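Emp47p (form2) (Saccharomyces cerevisiae, PDB 2A6Z) serves as a calcium-independent lectin-type cargo receptor in glycoprotein secretion and is required for Emp46p to leave the endoplasmic reticulum. Local coordinates at residues S9-L13 with N24-T28; F63-F69 with I82-F86; Q88-P93 with P189-R194; Q97-G101 with V197-N201. All blocks are in the same frame, centred on the assembly; numbering follows the deposited sequence.

Contact 1. Residues S9-L13 with N24-T28; sequences SDYSL and NNWQT
Leu13 lays its CD1 methyl over one face of the Trp26 indole, 3.7 Å from the centroid of the five-membered ring and 14° off its normal, a CH-pi contact. Leu13 has chi1 t and chi2 p; Trp26 is m with chi2 near 83°. The 9-13 backbone starts with Ser9 (-61/-36) and Asp10 (-60/-28), with Ser12 N hydrogen-bonded to Ser9 O (3.2 Å), then becomes extended at Ser12 (-110/159) and Leu13. Across from it, Asn25 (-86/1) precedes strand 26-28, which opens with Trp26 at -122/155. In register, the CA atoms of Asp10 and Asn25 are 7.0 Å apart and those of Leu13 and Trp26 7.7 Å. The side-chain NH groups of Asn25 and Trp26 bind main-chain carbonyls: Asn25 ND2, on a p rotamer, donates to Asp10 O (2.9 Å) and Ser12 O (3.1 Å), while Trp26 NE1 points almost straight at Ser12 O (2.9 Å, 178°). Trp26 begins an outermost strand of one sheet of the legume-lectin-like sandwich and also packs on Leu51 and Leu53 of strand 48-58, whereas Leu13 bonds through its backbone to Met216 of strand 210-220, in the opposing sheet.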
loop_
_atom_site.group_PDB
_atom_site.type_symbol
_atom_site.label_atom_id
_atom_site.label_comp_id
_atom_site.label_asym_id
_atom_site.label_seq_id
_atom_site.Cartn_x
_atom_site.Cartn_y
_atom_site.Cartn_z
ATOM N N SER A 9 -2.415 -16.474 7.646
ATOM C CA SER A 9 -3.457 -16.555 6.622
ATOM C C SER A 9 -4.514 -15.518 6.852
ATOM O O SER A 9 -5.071 -15.018 5.861
ATOM C CB SER A 9 -3.993 -17.987 6.764
ATOM O OG SER A 9 -5.138 -18.066 5.981
ATOM N N ASP A 10 -4.836 -15.224 8.099
ATOM C CA ASP A 10 -5.921 -14.316 8.388
ATOM C C ASP A 10 -5.712 -12.938 7.814
ATOM O O ASP A 10 -6.700 -12.211 7.514
ATOM C CB ASP A 10 -6.103 -14.154 9.921
ATOM C CG ASP A 10 -6.619 -15.461 10.533
ATOM O OD1 ASP A 10 -7.126 -16.355 9.833
ATOM O OD2 ASP A 10 -6.477 -15.526 11.746
ATOM N N TYR A 11 -4.439 -12.524 7.637
ATOM C CA TYR A 11 -4.122 -11.166 7.156
ATOM C C TYR A 11 -3.492 -11.181 5.789
ATOM O O TYR A 11 -2.888 -10.191 5.378
ATOM C CB TYR A 11 -3.265 -10.443 8.211
ATOM C CG TYR A 11 -4.031 -10.237 9.487
ATOM C CD1 TYR A 11 -5.041 -9.325 9.610
ATOM C CD2 TYR A 11 -3.814 -11.053 10.589
ATOM C CE1 TYR A 11 -5.764 -9.139 10.739
ATOM C CE2 TYR A 11 -4.541 -10.879 11.771
ATOM C CZ TYR A 11 -5.506 -9.919 11.852
ATOM O OH TYR A 11 -6.262 -9.753 13.001
ATOM N N SER A 12 -3.592 -12.288 5.057
ATOM C CA SER A 12 -3.020 -12.462 3.754
ATOM C C SER A 12 -4.087 -12.521 2.665
ATOM O O SER A 12 -5.249 -12.803 2.911
ATOM C CB SER A 12 -2.099 -13.693 3.657
ATOM O OG SER A 12 -1.023 -13.577 4.566
ATOM N N LEU A 13 -3.632 -12.245 1.451
ATOM C CA LEU A 13 -4.395 -12.300 0.209
ATOM C C LEU A 13 -3.668 -13.299 -0.680
ATOM O O LEU A 13 -2.694 -12.934 -1.406
ATOM C CB LEU A 13 -4.439 -10.926 -0.459
ATOM C CG LEU A 13 -5.237 -10.855 -1.741
ATOM C CD1 LEU A 13 -6.716 -10.935 -1.486
ATOM C CD2 LEU A 13 -4.833 -9.544 -2.458
ATOM N N ASN A 24 -12.782 -13.939 1.435
ATOM C CA ASN A 24 -13.767 -13.443 2.378
ATOM C C ASN A 24 -13.194 -12.571 3.473
ATOM O O ASN A 24 -13.940 -11.861 4.109
ATOM C CB ASN A 24 -14.518 -14.651 2.987
ATOM C CG ASN A 24 -14.848 -14.475 4.455
ATOM O OD1 ASN A 24 -15.982 -14.081 4.804
ATOM N ND2 ASN A 24 -13.913 -14.767 5.370
ATOM N N ASN A 25 -11.860 -12.598 3.684
ATOM C CA ASN A 25 -11.261 -11.741 4.692
ATOM C C ASN A 25 -10.926 -10.329 4.154
ATOM O O ASN A 25 -10.452 -9.517 4.954
ATOM C CB ASN A 25 -10.016 -12.410 5.284
ATOM C CG ASN A 25 -8.912 -12.829 4.344
ATOM O OD1 ASN A 25 -9.178 -13.248 3.183
ATOM N ND2 ASN A 25 -7.665 -12.731 4.814
ATOM N N TRP A 26 -11.226 -10.065 2.904
ATOM C CA TRP A 26 -10.958 -8.757 2.278
ATOM C C TRP A 26 -12.227 -8.148 1.749
ATOM O O TRP A 26 -13.210 -8.841 1.382
ATOM C CB TRP A 26 -10.004 -8.913 1.073
ATOM C CG TRP A 26 -8.609 -9.275 1.509
ATOM C CD1 TRP A 26 -8.150 -10.534 1.812
ATOM C CD2 TRP A 26 -7.489 -8.395 1.711
ATOM N NE1 TRP A 26 -6.818 -10.494 2.189
ATOM C CE2 TRP A 26 -6.382 -9.183 2.130
ATOM C CE3 TRP A 26 -7.318 -7.029 1.573
ATOM C CZ2 TRP A 26 -5.142 -8.623 2.402
ATOM C CZ3 TRP A 26 -6.080 -6.457 1.840
ATOM C CH2 TRP A 26 -4.998 -7.251 2.261
ATOM N N GLN A 27 -12.215 -6.795 1.638
ATOM C CA GLN A 27 -13.351 -6.058 1.103
ATOM C C GLN A 27 -12.850 -5.084 0.038
ATOM O O GLN A 27 -11.998 -4.233 0.300
ATOM C CB GLN A 27 -14.048 -5.306 2.259
ATOM C CG GLN A 27 -15.280 -4.479 1.759
ATOM C CD GLN A 27 -16.327 -5.407 1.235
ATOM O OE1 GLN A 27 -16.786 -6.256 1.989
ATOM N NE2 GLN A 27 -16.668 -5.229 -0.039
ATOM N N THR A 28 -13.384 -5.168 -1.170
ATOM C CA THR A 28 -13.166 -4.169 -2.200
ATOM C C THR A 28 -14.069 -2.979 -1.975
ATOM O O THR A 28 -15.166 -3.092 -1.393
ATOM C CB THR A 28 -13.397 -4.725 -3.607
ATOM O OG1 THR A 28 -14.709 -5.365 -3.650
ATOM C CG2 THR A 28 -12.388 -5.766 -4.038
#

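Contact 2. Residues F63-F69 with I82-F86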
loop_
_atom_site.group_PDB
_atom_site.type_symbol
_atom_site.label_atom_id
_atom_site.label_comp_id
_atom_site.label_asym_id
_atom_site.label_seq_id
_atom_site.Cartn_x
_atom_site.Cartn_y
_atom_site.Cartn_z
ATOM N N PHE A 63 6.392 -7.844 12.475
ATOM C CA PHE A 63 5.597 -8.373 11.366
ATOM C C PHE A 63 6.245 -7.945 10.050
ATOM O O PHE A 63 7.060 -7.065 9.977
ATOM C CB PHE A 63 4.129 -7.852 11.442
ATOM C CG PHE A 63 3.966 -6.381 11.178
ATOM C CD1 PHE A 63 3.699 -5.920 9.882
ATOM C CD2 PHE A 63 4.086 -5.470 12.195
ATOM C CE1 PHE A 63 3.584 -4.588 9.640
ATOM C CE2 PHE A 63 3.973 -4.094 11.954
ATOM C CZ PHE A 63 3.742 -3.649 10.667
ATOM N N THR A 64 5.729 -8.621 8.996
ATOM C CA THR A 64 6.109 -8.351 7.624
ATOM C C THR A 64 4.820 -8.275 6.792
ATOM O O THR A 64 3.908 -9.119 6.955
ATOM C CB THR A 64 6.928 -9.489 7.055
ATOM O OG1 THR A 64 8.106 -9.659 7.841
ATOM C CG2 THR A 64 7.370 -9.254 5.626
ATOM N N MET A 65 4.752 -7.312 5.875
ATOM C CA MET A 65 3.724 -7.232 4.857
ATOM C C MET A 65 4.404 -7.214 3.493
ATOM O O MET A 65 5.236 -6.319 3.248
ATOM C CB MET A 65 2.911 -5.987 5.020
ATOM C CG MET A 65 2.135 -5.650 6.260
ATOM S SD MET A 65 1.337 -4.049 6.576
ATOM C CE MET A 65 2.762 -2.962 6.448
ATOM N N GLU A 66 4.046 -8.130 2.588
ATOM C CA GLU A 66 4.590 -8.156 1.234
ATOM C C GLU A 66 3.462 -7.962 0.259
ATOM O O GLU A 66 2.543 -8.808 0.168
ATOM C CB GLU A 66 5.294 -9.476 0.954
ATOM C CG GLU A 66 6.496 -9.739 1.813
ATOM C CD GLU A 66 7.221 -11.013 1.637
ATOM O OE1 GLU A 66 6.780 -11.852 0.809
ATOM O OE2 GLU A 66 8.255 -11.213 2.300
ATOM N N TRP A 67 3.523 -6.890 -0.514
ATOM C CA TRP A 67 2.508 -6.588 -1.566
ATOM C C TRP A 67 3.114 -6.842 -2.914
ATOM O O TRP A 67 4.189 -6.317 -3.230
ATOM C CB TRP A 67 2.116 -5.113 -1.451
ATOM C CG TRP A 67 1.241 -4.727 -0.333
ATOM C CD1 TRP A 67 1.583 -4.147 0.844
ATOM C CD2 TRP A 67 -0.208 -4.874 -0.280
ATOM N NE1 TRP A 67 0.462 -3.930 1.629
ATOM C CE2 TRP A 67 -0.635 -4.354 0.944
ATOM C CE3 TRP A 67 -1.137 -5.389 -1.214
ATOM C CZ2 TRP A 67 -2.000 -4.331 1.311
ATOM C CZ3 TRP A 67 -2.483 -5.353 -0.809
ATOM C CH2 TRP A 67 -2.870 -4.843 0.417
ATOM N N THR A 68 2.381 -7.578 -3.752
ATOM C CA THR A 68 2.797 -7.829 -5.125
ATOM C C THR A 68 1.782 -7.081 -6.046
ATOM O O THR A 68 0.591 -7.411 -6.030
ATOM C CB THR A 68 2.787 -9.336 -5.427
ATOM O OG1 THR A 68 3.656 -10.013 -4.531
ATOM C CG2 THR A 68 3.289 -9.590 -6.837
ATOM N N PHE A 69 2.295 -6.104 -6.787
ATOM C CA PHE A 69 1.395 -5.195 -7.536
ATOM C C PHE A 69 2.037 -4.827 -8.849
ATOM O O PHE A 69 3.250 -4.977 -9.041
ATOM C CB PHE A 69 1.021 -3.952 -6.734
ATOM C CG PHE A 69 2.086 -2.860 -6.841
ATOM C CD1 PHE A 69 1.883 -1.757 -7.677
ATOM C CD2 PHE A 69 3.294 -2.947 -6.146
ATOM C CE1 PHE A 69 2.848 -0.794 -7.833
ATOM C CE2 PHE A 69 4.249 -1.972 -6.297
ATOM C CZ PHE A 69 4.045 -0.882 -7.128
ATOM N N ILE A 82 -0.686 4.972 -6.107
ATOM C CA ILE A 82 -1.153 3.795 -5.324
ATOM C C ILE A 82 -0.543 3.925 -3.928
ATOM O O ILE A 82 0.646 4.224 -3.792
ATOM C CB ILE A 82 -0.828 2.453 -6.020
ATOM C CG1 ILE A 82 -1.346 1.254 -5.201
ATOM C CG2 ILE A 82 0.659 2.281 -6.355
ATOM C CD1 ILE A 82 -1.313 -0.063 -5.923
ATOM N N SER A 83 -1.396 3.735 -2.940
ATOM C CA SER A 83 -0.989 3.869 -1.528
ATOM C C SER A 83 -1.272 2.584 -0.774
ATOM O O SER A 83 -2.338 1.960 -0.884
ATOM C CB SER A 83 -1.807 4.965 -0.878
ATOM O OG SER A 83 -1.354 6.260 -1.243
ATOM N N PHE A 84 -0.286 2.199 0.042
ATOM C CA PHE A 84 -0.345 1.027 0.917
ATOM C C PHE A 84 -0.375 1.525 2.349
ATOM O O PHE A 84 0.440 2.360 2.718
ATOM C CB PHE A 84 0.864 0.102 0.688
ATOM C CG PHE A 84 1.028 -0.309 -0.750
ATOM C CD1 PHE A 84 0.475 -1.482 -1.222
ATOM C CD2 PHE A 84 1.768 0.475 -1.650
ATOM C CE1 PHE A 84 0.617 -1.872 -2.536
ATOM C CE2 PHE A 84 1.879 0.128 -2.975
ATOM C CZ PHE A 84 1.308 -1.076 -3.410
ATOM N N TRP A 85 -1.335 1.026 3.127
ATOM C CA TRP A 85 -1.655 1.636 4.407
ATOM C C TRP A 85 -1.431 0.680 5.587
ATOM O O TRP A 85 -1.707 -0.523 5.464
ATOM C CB TRP A 85 -3.130 2.041 4.431
ATOM C CG TRP A 85 -3.518 2.989 3.332
ATOM C CD1 TRP A 85 -4.008 2.640 2.096
ATOM C CD2 TRP A 85 -3.453 4.426 3.367
ATOM N NE1 TRP A 85 -4.263 3.792 1.344
ATOM C CE2 TRP A 85 -3.942 4.875 2.112
ATOM C CE3 TRP A 85 -3.058 5.366 4.335
ATOM C CZ2 TRP A 85 -4.038 6.249 1.788
ATOM C CZ3 TRP A 85 -3.167 6.704 4.009
ATOM C CH2 TRP A 85 -3.646 7.142 2.753
ATOM N N PHE A 86 -1.025 1.247 6.691
ATOM C CA PHE A 86 -0.949 0.562 7.980
ATOM C C PHE A 86 -1.351 1.614 9.035
ATOM O O PHE A 86 -0.520 2.401 9.442
ATOM C CB PHE A 86 0.467 0.005 8.177
ATOM C CG PHE A 86 0.658 -0.686 9.533
ATOM C CD1 PHE A 86 0.106 -1.959 9.706
ATOM C CD2 PHE A 86 1.359 -0.099 10.588
ATOM C CE1 PHE A 86 0.250 -2.648 10.915
ATOM C CE2 PHE A 86 1.515 -0.776 11.761
ATOM C CZ PHE A 86 0.973 -2.062 11.923
HETATM O O HOH W 1 -0.206 -2.176 3.813
#
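The hydrophobic core between the two facing sheets of the beta sandwich is filled here by the inward side chains of strands 63-69 and 82-86. The short segments run nearly antiparallel (161°) with axes 10.2 Å apart, too far for backbone pairing, so alternate residues meet through their side chains. Phe84 is central: its ring edge points to the faces of both Trp67 (five-membered ring, centroids 4.6 Å) and Phe69 (5.4 Å), with Trp67 CG and Phe84 CD1 3.5 Å apart. Ile82 CD1 adds to this cluster, 4.0 Å from Phe69 CD1. Towards the other end, Phe63 and Phe86 form an offset stack, with centroids 4.7 Å apart and planes at 29°, and Met65 SD makes an oblique Met-aromatic contact, 5.0 Å from the Phe86 centroid. One buried water bridges the sheets, accepting from Trp67 NE1 (2.9 Å) and donating to Trp85 O (2.8 Å). Val197 and Met216 extend the packing around Trp67. Such face-to-face packing of two antiparallel sheets is the core of the concanavalin-like lectin fold.

Contact 3. Residues Q88-P93 with P189-R194; sequences QDSNIP and PSGSYR
Pro189 starts the second segment, its CG 3.4 Å from Gln88 NE2 and its O accepting from Tyr193 OH (2.7 Å). Gly191 lies at 147/-172, where a CB would jam against the preceding carbonyl O. Ser192 O accepts from Asp89 N (3.3 Å) and lies 3.5 Å from Gln88 CA in a CA-H...O contact. Tyr193 (chi1 m) forms an antiparallel non-hydrogen-bonded pair with Gln88, CA atoms 4.3 Å apart. Here strand 81-88 ends beside 192-200 in the middle of one sheet of the lectin-like sandwich, and residues 89-93 leave as loop. Gln88 (m, t) lays CG over the Tyr193 ring, 3.6 Å from its centroid, and a water joins Gln88 NE2 (2.6 Å) to Tyr193 OH (3.0 Å). Arg194 folds back (m, m, m), with CG 3.3 Å from Asn91 O and its guanidinium face against Asn91 CA and Ile92 N. Arg194 NH2 bonds Leu53 O, while NH1 donates to a water (2.8 Å) that in turn donates to Asp89 O (2.7 Å).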
loop_
_atom_site.group_PDB
_atom_site.type_symbol
_atom_site.label_atom_id
_atom_site.label_comp_id
_atom_site.label_asym_id
_atom_site.label_seq_id
_atom_site.Cartn_x
_atom_site.Cartn_y
_atom_site.Cartn_z
ATOM N N GLN A 88 -4.125 3.098 12.298
ATOM C CA GLN A 88 -5.009 2.730 13.432
ATOM C C GLN A 88 -6.406 3.247 13.190
ATOM O O GLN A 88 -6.613 4.426 12.953
ATOM C CB GLN A 88 -4.491 3.368 14.711
ATOM C CG GLN A 88 -3.185 2.959 15.239
ATOM C CD GLN A 88 -2.818 3.848 16.439
ATOM O OE1 GLN A 88 -3.555 3.887 17.431
ATOM N NE2 GLN A 88 -1.698 4.553 16.290
ATOM N N ASP A 89 -7.394 2.353 13.274
ATOM C CA ASP A 89 -8.808 2.741 13.192
ATOM C C ASP A 89 -9.612 1.539 13.734
ATOM O O ASP A 89 -9.106 0.426 13.768
ATOM C CB ASP A 89 -9.191 3.088 11.779
ATOM C CG ASP A 89 -10.360 4.030 11.618
ATOM O OD1 ASP A 89 -11.216 4.010 12.523
ATOM O OD2 ASP A 89 -10.396 4.784 10.647
ATOM N N SER A 90 -10.825 1.795 14.110
ATOM C CA SER A 90 -11.710 0.729 14.625
ATOM C C SER A 90 -12.511 0.081 13.511
ATOM O O SER A 90 -13.300 -0.854 13.769
ATOM C CB SER A 90 -12.615 1.332 15.715
ATOM O OG SER A 90 -13.389 2.354 15.089
ATOM N N ASN A 91 -12.416 0.581 12.295
ATOM C CA ASN A 91 -13.088 0.012 11.145
ATOM C C ASN A 91 -12.217 0.258 9.933
ATOM O O ASN A 91 -11.226 1.024 10.027
ATOM C CB ASN A 91 -14.470 0.686 10.922
ATOM C CG ASN A 91 -14.433 2.110 11.377
ATOM O OD1 ASN A 91 -14.899 2.409 12.492
ATOM N ND2 ASN A 91 -13.882 3.002 10.547
ATOM N N ILE A 92 -12.571 -0.268 8.785
ATOM C CA ILE A 92 -11.915 0.185 7.562
ATOM C C ILE A 92 -12.044 1.698 7.487
ATOM O O ILE A 92 -13.154 2.212 7.723
ATOM C CB ILE A 92 -12.549 -0.500 6.335
ATOM C CG1 ILE A 92 -12.299 -2.018 6.316
ATOM C CG2 ILE A 92 -12.105 0.151 5.022
ATOM C CD1 ILE A 92 -13.025 -2.786 5.235
ATOM N N PRO A 93 -10.974 2.427 7.227
ATOM C CA PRO A 93 -11.088 3.884 7.319
ATOM C C PRO A 93 -12.151 4.432 6.398
ATOM O O PRO A 93 -12.263 4.026 5.226
ATOM C CB PRO A 93 -9.666 4.340 6.921
ATOM C CG PRO A 93 -8.814 3.201 7.406
ATOM C CD PRO A 93 -9.583 1.957 6.985
ATOM N N PRO A 189 2.576 2.704 18.223
ATOM C CA PRO A 189 1.911 2.272 19.465
ATOM C C PRO A 189 0.961 1.122 19.175
ATOM O O PRO A 189 0.529 0.829 18.058
ATOM C CB PRO A 189 1.120 3.518 19.887
ATOM C CG PRO A 189 0.760 4.131 18.537
ATOM C CD PRO A 189 1.952 3.914 17.649
ATOM N N SER A 190 0.595 0.418 20.250
ATOM C CA SER A 190 -0.262 -0.734 20.139
ATOM C C SER A 190 -1.697 -0.323 19.814
ATOM O O SER A 190 -2.122 0.795 20.073
ATOM C CB SER A 190 -0.200 -1.555 21.450
ATOM O OG SER A 190 -0.730 -2.834 21.199
ATOM N N GLY A 191 -2.419 -1.230 19.264
ATOM C CA GLY A 191 -3.824 -1.017 18.935
ATOM C C GLY A 191 -4.164 -1.793 17.688
ATOM O O GLY A 191 -3.410 -2.616 17.178
ATOM N N SER A 192 -5.380 -1.538 17.199
ATOM C CA SER A 192 -5.874 -2.235 16.067
ATOM C C SER A 192 -5.598 -1.475 14.771
ATOM O O SER A 192 -6.082 -0.335 14.622
ATOM C CB SER A 192 -7.424 -2.413 16.212
ATOM O OG SER A 192 -7.875 -3.296 15.208
ATOM N N TYR A 193 -4.822 -2.109 13.890
ATOM C CA TYR A 193 -4.435 -1.484 12.648
ATOM C C TYR A 193 -5.145 -2.053 11.450
ATOM O O TYR A 193 -5.405 -3.267 11.347
ATOM C CB TYR A 193 -2.902 -1.626 12.412
ATOM C CG TYR A 193 -2.102 -0.746 13.313
ATOM C CD1 TYR A 193 -1.856 -1.009 14.662
ATOM C CD2 TYR A 193 -1.530 0.428 12.769
ATOM C CE1 TYR A 193 -1.115 -0.136 15.422
ATOM C CE2 TYR A 193 -0.785 1.275 13.527
ATOM C CZ TYR A 193 -0.530 1.020 14.860
ATOM O OH TYR A 193 0.197 1.871 15.624
ATOM N N ARG A 194 -5.453 -1.142 10.546
ATOM C CA ARG A 194 -6.089 -1.451 9.285
ATOM C C ARG A 194 -5.020 -1.499 8.190
ATOM O O ARG A 194 -4.145 -0.653 8.143
ATOM C CB ARG A 194 -7.168 -0.410 8.941
ATOM C CG ARG A 194 -8.115 -0.091 10.069
ATOM C CD ARG A 194 -8.724 -1.294 10.771
ATOM N NE ARG A 194 -9.430 -2.184 9.855
ATOM C CZ ARG A 194 -10.519 -2.858 10.203
ATOM N NH1 ARG A 194 -11.072 -2.795 11.395
ATOM N NH2 ARG A 194 -11.072 -3.644 9.281
HETATM O O HOH W 2 0.291 4.675 14.545
HETATM O O HOH W 3 -9.917 -2.124 13.900
#

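Contact 4. Residues Q97-G101 with V197-N201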
loop_
_atom_site.group_PDB
_atom_site.type_symbol
_atom_site.label_atom_id
_atom_site.label_comp_id
_atom_site.label_asym_id
_atom_site.label_seq_id
_atom_site.Cartn_x
_atom_site.Cartn_y
_atom_site.Cartn_z
ATOM N N GLN A 97 -10.013 10.851 0.895
ATOM C CA GLN A 97 -9.485 12.026 0.259
ATOM C C GLN A 97 -8.031 11.996 -0.128
ATOM O O GLN A 97 -7.554 12.955 -0.786
ATOM C CB GLN A 97 -9.696 13.242 1.180
ATOM C CG GLN A 97 -11.151 13.565 1.465
ATOM C CD GLN A 97 -11.293 14.795 2.326
ATOM O OE1 GLN A 97 -11.163 15.926 1.806
ATOM N NE2 GLN A 97 -11.447 14.614 3.647
ATOM N N LEU A 98 -7.282 10.947 0.217
ATOM C CA LEU A 98 -5.842 10.886 -0.085
ATOM C C LEU A 98 -5.573 9.593 -0.847
ATOM O O LEU A 98 -5.544 8.513 -0.269
ATOM C CB LEU A 98 -5.072 10.928 1.246
ATOM C CG LEU A 98 -3.527 10.821 1.113
ATOM C CD1 LEU A 98 -2.991 11.924 0.201
ATOM C CD2 LEU A 98 -2.935 10.869 2.502
ATOM N N TYR A 99 -5.469 9.711 -2.194
ATOM C CA TYR A 99 -5.323 8.524 -3.046
ATOM C C TYR A 99 -6.385 7.496 -2.708
ATOM O O TYR A 99 -6.157 6.257 -2.707
ATOM C CB TYR A 99 -3.878 7.861 -2.965
ATOM C CG TYR A 99 -2.858 8.883 -3.431
ATOM C CD1 TYR A 99 -2.560 9.008 -4.779
ATOM C CD2 TYR A 99 -2.267 9.780 -2.557
ATOM C CE1 TYR A 99 -1.664 9.951 -5.234
ATOM C CE2 TYR A 99 -1.379 10.742 -3.003
ATOM C CZ TYR A 99 -1.097 10.819 -4.360
ATOM O OH TYR A 99 -0.197 11.805 -4.758
ATOM N N ASN A 100 -7.627 7.955 -2.522
ATOM C CA ASN A 100 -8.778 7.091 -2.207
ATOM C C ASN A 100 -8.637 6.333 -0.897
ATOM O O ASN A 100 -9.301 5.329 -0.710
ATOM C CB ASN A 100 -9.078 6.168 -3.399
ATOM C CG ASN A 100 -10.461 5.493 -3.227
ATOM O OD1 ASN A 100 -11.451 6.198 -2.920
ATOM N ND2 ASN A 100 -10.520 4.205 -3.432
ATOM N N GLY A 101 -7.841 6.886 0.005
ATOM C CA GLY A 101 -7.682 6.457 1.364
ATOM C C GLY A 101 -7.697 7.658 2.311
ATOM O O GLY A 101 -8.033 8.766 1.893
ATOM N N VAL A 197 -4.861 -1.263 0.547
ATOM C CA VAL A 197 -4.257 -0.589 -0.604
ATOM C C VAL A 197 -5.356 0.162 -1.348
ATOM O O VAL A 197 -6.486 -0.310 -1.464
ATOM C CB VAL A 197 -3.484 -1.560 -1.513
ATOM C CG1 VAL A 197 -4.419 -2.665 -2.052
ATOM C CG2 VAL A 197 -2.772 -0.849 -2.643
ATOM N N THR A 198 -5.012 1.369 -1.815
ATOM C CA THR A 198 -5.979 2.216 -2.497
ATOM C C THR A 198 -5.249 2.842 -3.679
ATOM O O THR A 198 -4.025 3.037 -3.680
ATOM C CB THR A 198 -6.540 3.304 -1.566
ATOM O OG1 THR A 198 -5.513 4.198 -1.160
ATOM C CG2 THR A 198 -7.162 2.702 -0.322
ATOM N N ALA A 199 -6.013 3.229 -4.704
ATOM C CA ALA A 199 -5.350 3.871 -5.868
ATOM C C ALA A 199 -6.373 4.730 -6.593
ATOM O O ALA A 199 -7.581 4.542 -6.509
ATOM C CB ALA A 199 -4.722 2.881 -6.828
ATOM N N GLN A 200 -5.800 5.685 -7.352
ATOM C CA GLN A 200 -6.558 6.525 -8.255
ATOM C C GLN A 200 -5.671 6.771 -9.483
ATOM O O GLN A 200 -4.436 6.846 -9.336
ATOM C CB GLN A 200 -6.963 7.852 -7.609
ATOM C CG GLN A 200 -5.738 8.774 -7.390
ATOM C CD GLN A 200 -5.987 10.001 -6.573
ATOM O OE1 GLN A 200 -6.926 9.943 -5.736
ATOM N NE2 GLN A 200 -5.171 11.039 -6.825
ATOM N N ASN A 201 -6.263 6.967 -10.652
ATOM C CA ASN A 201 -5.474 7.360 -11.794
ATOM C C ASN A 201 -5.694 8.804 -12.258
ATOM O O ASN A 201 -4.901 9.293 -13.073
ATOM C CB ASN A 201 -5.551 6.352 -12.958
ATOM C CG ASN A 201 -6.942 6.094 -13.442
ATOM O OD1 ASN A 201 -7.892 6.817 -13.101
ATOM N ND2 ASN A 201 -7.096 5.061 -14.272
HETATM O O HOH W 4 -8.633 10.579 -3.347
#
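Two consecutive non-glycine residues in the left-handed helical region, Tyr99 (50/44) and Asn100 (62/25), form the middle of a type I' turn that rests on strand 197-200. Its ends are tied by Leu98 N to Gly101 O (2.9 Å) and Gly101 N to Leu98 O (2.8 Å), and Gln97 and Leu98 facing Gly101 make a classic beta bulge. The turn exposes Tyr99 O to Thr198 OG1, which donates to it at 2.7 Å; the same hydroxyl oxygen is bonded to Trp85 NE1. In the legume-like lectin sandwich, the loop between strands 81-88 and 108-113 lies over the outer face of the sheet, the face bearing Thr198 and Gln200. A CB on Gly101 would come within 3.2 Å of Thr198 OG1, a tight fit. Asn100 ND2 bonds Glu30 OE1. One water accepts from Asn100 N (2.9 Å) and donates to Gln200 OE1 (3.0 Å). Gln200 NE2 is held by Asp79 O, and the Tyr99 side chain touches Gln109, Leu111 and Asp113 of strand 108-113.

Contact 2 lies closest to the middle of the chain, about 4 Å from its centre, and touches each of the others. It meets contact 1, centres about 13 Å apart, where Trp26 CH2 packs 3.7 Å from Trp67 CH2, so the aromatic core reaches across to strand 26-30, an outermost strand of the sheet opposite Trp67. Contact 3 (centres about 15 Å apart) joins it through Phe86 CE2 and Tyr193 CD2 (3.4 Å), and contact 4 (centres about 14 Å apart) through Ser83 N and Thr198 O (2.8 Å). Contacts 3 and 4 use opposite ends of strand 192-200, centres about 18 Å apart. Contacts 1 and 3 meet at Gln27 CB and Ile92 CD1 (4.0 Å).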